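Local coordinates for protein homocitrate synthase (Sulfolobus acidocaldarius, PDB 6KTQ) that catalyses the aldol-type condensation of 2-oxoglutarate with acetyl-CoA to give homocitrate, the first step of lysine biosynthesis through alpha-aminoadipate, at residues A264-A272 with L302-G310. Residues are numbered along the deposited sequence; the frame is centred on the assembly and turned at random.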
loop_
_atom_site.group_PDB
_atom_site.type_symbol
_atom_site.label_atom_id
_atom_site.label_comp_id
_atom_site.label_asym_id
_atom_site.label_seq_id
_atom_site.Cartn_x
_atom_site.Cartn_y
_atom_site.Cartn_z
ATOM N N ALA A 264 19.278 14.558 0.436
ATOM C CA ALA A 264 18.395 14.652 -0.727
ATOM C C ALA A 264 18.210 16.102 -1.194
ATOM O O ALA A 264 17.819 16.953 -0.415
ATOM C CB ALA A 264 17.030 14.044 -0.394
ATOM N N PRO A 265 18.463 16.383 -2.480
ATOM C CA PRO A 265 18.355 17.775 -2.904
ATOM C C PRO A 265 16.940 18.195 -3.252
ATOM O O PRO A 265 16.235 17.492 -3.991
ATOM C CB PRO A 265 19.271 17.848 -4.119
ATOM C CG PRO A 265 19.337 16.458 -4.638
ATOM C CD PRO A 265 19.222 15.570 -3.439
ATOM N N LEU A 266 16.533 19.353 -2.752
ATOM C CA LEU A 266 15.171 19.816 -2.890
ATOM C C LEU A 266 14.662 19.808 -4.328
ATOM O O LEU A 266 13.548 19.290 -4.616
ATOM C CB LEU A 266 14.994 21.188 -2.261
ATOM C CG LEU A 266 13.597 21.775 -2.361
ATOM C CD1 LEU A 266 12.515 20.860 -1.788
ATOM C CD2 LEU A 266 13.583 23.139 -1.670
ATOM N N GLN A 267 15.468 20.335 -5.252
ATOM C CA GLN A 267 14.984 20.487 -6.625
ATOM C C GLN A 267 14.721 19.137 -7.290
ATOM O O GLN A 267 13.769 19.006 -8.058
ATOM C CB GLN A 267 15.903 21.360 -7.470
ATOM C CG GLN A 267 17.352 20.911 -7.559
ATOM C CD GLN A 267 18.236 21.638 -6.561
ATOM O OE1 GLN A 267 18.172 21.392 -5.361
ATOM N NE2 GLN A 267 19.081 22.511 -7.060
ATOM N N VAL A 268 15.530 18.138 -6.964
ATOM C CA VAL A 268 15.392 16.825 -7.564
ATOM C C VAL A 268 14.225 16.083 -6.916
ATOM O O VAL A 268 13.396 15.527 -7.611
ATOM C CB VAL A 268 16.685 15.991 -7.475
ATOM C CG1 VAL A 268 16.568 14.728 -8.306
ATOM C CG2 VAL A 268 17.878 16.800 -7.969
ATOM N N VAL A 269 14.153 16.131 -5.592
ATOM C CA VAL A 269 13.045 15.530 -4.840
ATOM C C VAL A 269 11.701 16.078 -5.312
ATOM O O VAL A 269 10.742 15.324 -5.551
ATOM C CB VAL A 269 13.236 15.738 -3.325
ATOM C CG1 VAL A 269 11.985 15.355 -2.571
ATOM C CG2 VAL A 269 14.403 14.917 -2.842
ATOM N N ALA A 270 11.615 17.394 -5.455
ATOM C CA ALA A 270 10.377 18.032 -5.854
ATOM C C ALA A 270 9.934 17.580 -7.258
ATOM O O ALA A 270 8.769 17.264 -7.484
ATOM C CB ALA A 270 10.530 19.548 -5.811
ATOM N N ALA A 271 10.884 17.516 -8.177
ATOM C CA ALA A 271 10.627 17.054 -9.513
ATOM C C ALA A 271 10.222 15.582 -9.528
ATOM O O ALA A 271 9.314 15.217 -10.260
ATOM C CB ALA A 271 11.860 17.242 -10.380
ATOM N N ALA A 272 10.913 14.745 -8.754
ATOM C CA ALA A 272 10.627 13.308 -8.760
ATOM C C ALA A 272 9.232 13.046 -8.138
ATOM O O ALA A 272 8.486 12.185 -8.622
ATOM C CB ALA A 272 11.726 12.529 -8.063
ATOM N N LEU A 302 26.846 24.644 -8.594
ATOM C CA LEU A 302 26.190 23.426 -9.049
ATOM C C LEU A 302 26.899 22.977 -10.333
ATOM O O LEU A 302 27.200 23.808 -11.198
ATOM C CB LEU A 302 24.704 23.698 -9.326
ATOM C CG LEU A 302 23.590 23.019 -8.487
ATOM C CD1 LEU A 302 24.068 22.174 -7.319
ATOM C CD2 LEU A 302 22.594 24.044 -8.016
ATOM N N PRO A 303 27.164 21.667 -10.470
ATOM C CA PRO A 303 27.699 21.244 -11.731
ATOM C C PRO A 303 26.647 21.410 -12.850
ATOM O O PRO A 303 25.445 21.512 -12.578
ATOM C CB PRO A 303 28.061 19.779 -11.466
ATOM C CG PRO A 303 27.033 19.331 -10.480
ATOM C CD PRO A 303 26.874 20.524 -9.576
ATOM N N PRO A 304 27.094 21.498 -14.106
ATOM C CA PRO A 304 26.105 21.733 -15.172
ATOM C C PRO A 304 25.165 20.539 -15.383
ATOM O O PRO A 304 24.126 20.693 -15.976
ATOM C CB PRO A 304 26.965 21.964 -16.423
ATOM C CG PRO A 304 28.278 21.342 -16.114
ATOM C CD PRO A 304 28.470 21.424 -14.622
ATOM N N ASN A 305 25.541 19.369 -14.899
ATOM C CA ASN A 305 24.701 18.177 -15.012
ATOM C C ASN A 305 23.760 17.949 -13.809
ATOM O O ASN A 305 23.164 16.872 -13.659
ATOM C CB ASN A 305 25.583 16.934 -15.336
ATOM C CG ASN A 305 26.307 16.333 -14.114
ATOM O OD1 ASN A 305 26.835 15.210 -14.185
ATOM N ND2 ASN A 305 26.322 17.040 -13.006
ATOM N N PHE A 306 23.601 18.952 -12.939
ATOM C CA PHE A 306 22.754 18.759 -11.788
ATOM C C PHE A 306 21.319 18.646 -12.272
ATOM O O PHE A 306 20.855 19.468 -13.063
ATOM C CB PHE A 306 22.857 19.880 -10.764
ATOM C CG PHE A 306 22.421 19.468 -9.406
ATOM C CD1 PHE A 306 23.288 18.754 -8.587
ATOM C CD2 PHE A 306 21.139 19.732 -8.949
ATOM C CE1 PHE A 306 22.893 18.351 -7.324
ATOM C CE2 PHE A 306 20.744 19.345 -7.677
ATOM C CZ PHE A 306 21.625 18.645 -6.863
ATOM N N PRO A 307 20.591 17.624 -11.789
ATOM C CA PRO A 307 19.221 17.474 -12.287
ATOM C C PRO A 307 18.322 18.687 -12.031
ATOM O O PRO A 307 18.442 19.344 -10.992
ATOM C CB PRO A 307 18.709 16.231 -11.534
ATOM C CG PRO A 307 19.941 15.427 -11.312
ATOM C CD PRO A 307 21.017 16.462 -10.992
ATOM N N ILE A 308 17.419 18.953 -12.981
ATOM C CA ILE A 308 16.340 19.947 -12.870
ATOM C C ILE A 308 16.823 21.395 -13.013
ATOM O O ILE A 308 16.305 22.124 -13.861
ATOM C CB ILE A 308 15.531 19.817 -11.564
ATOM C CG1 ILE A 308 15.099 18.366 -11.313
ATOM C CG2 ILE A 308 14.338 20.778 -11.563
ATOM C CD1 ILE A 308 14.444 17.661 -12.484
ATOM N N THR A 309 17.763 21.812 -12.163
ATOM C CA THR A 309 18.272 23.182 -12.188
ATOM C C THR A 309 19.613 23.299 -12.896
ATOM O O THR A 309 20.097 24.397 -13.114
ATOM C CB THR A 309 18.410 23.757 -10.770
ATOM O OG1 THR A 309 19.314 22.964 -9.999
ATOM C CG2 THR A 309 17.042 23.786 -10.085
ATOM N N GLY A 310 20.251 22.186 -13.218
ATOM C CA GLY A 310 21.560 22.260 -13.852
ATOM C C GLY A 310 21.556 22.905 -15.228
ATOM O O GLY A 310 20.583 22.828 -16.002
#
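Gln267 reaches across to Thr309 with its amide nitrogen: NE2 donates to Thr309 OG1 at 3.0 Å, nearly straight at 175°, with the hydroxyl oxygen lying in the plane of the amide. Its CG sits between the backbone N and the carbonyl carbon (chi1 57°) and meets the edge of the Phe306 ring in its plane. A bend at chi2 then turns the amide so that amide and ring planes stand 65° apart. Gln267 CD comes within 3.6 Å of Phe306 CE2. NE2 also bonds to Asn255 OD1, so two acceptors fix the rotation of this buried amide. With an alanine here, Thr309 OG1 and Asn255 OD1 would probably lose their shared donor, and a gap would open beside the Phe306 ring.

Pro265, the N-cap of helix 266-277, meets the edge of the same ring, its CB 3.7 Å from Phe306 CZ. This helix follows strand 249-252, the last parallel strand of the TIM-barrel catalytic domain, and 302-310 lies in the loop between helix 287-298 and strand 315-316. Packing is tightest one turn on from Gln267, where Ile308 CD1 presses against Ala271 CB at 3.4 Å, shorter than a normal carbon contact. The solvent side is at Pro307, which is exposed although its CB keeps an ordinary 3.7 Å from Val268 CG2; before it, the type I turn from Pro303 to Phe306 carries the chain away from the helix and back.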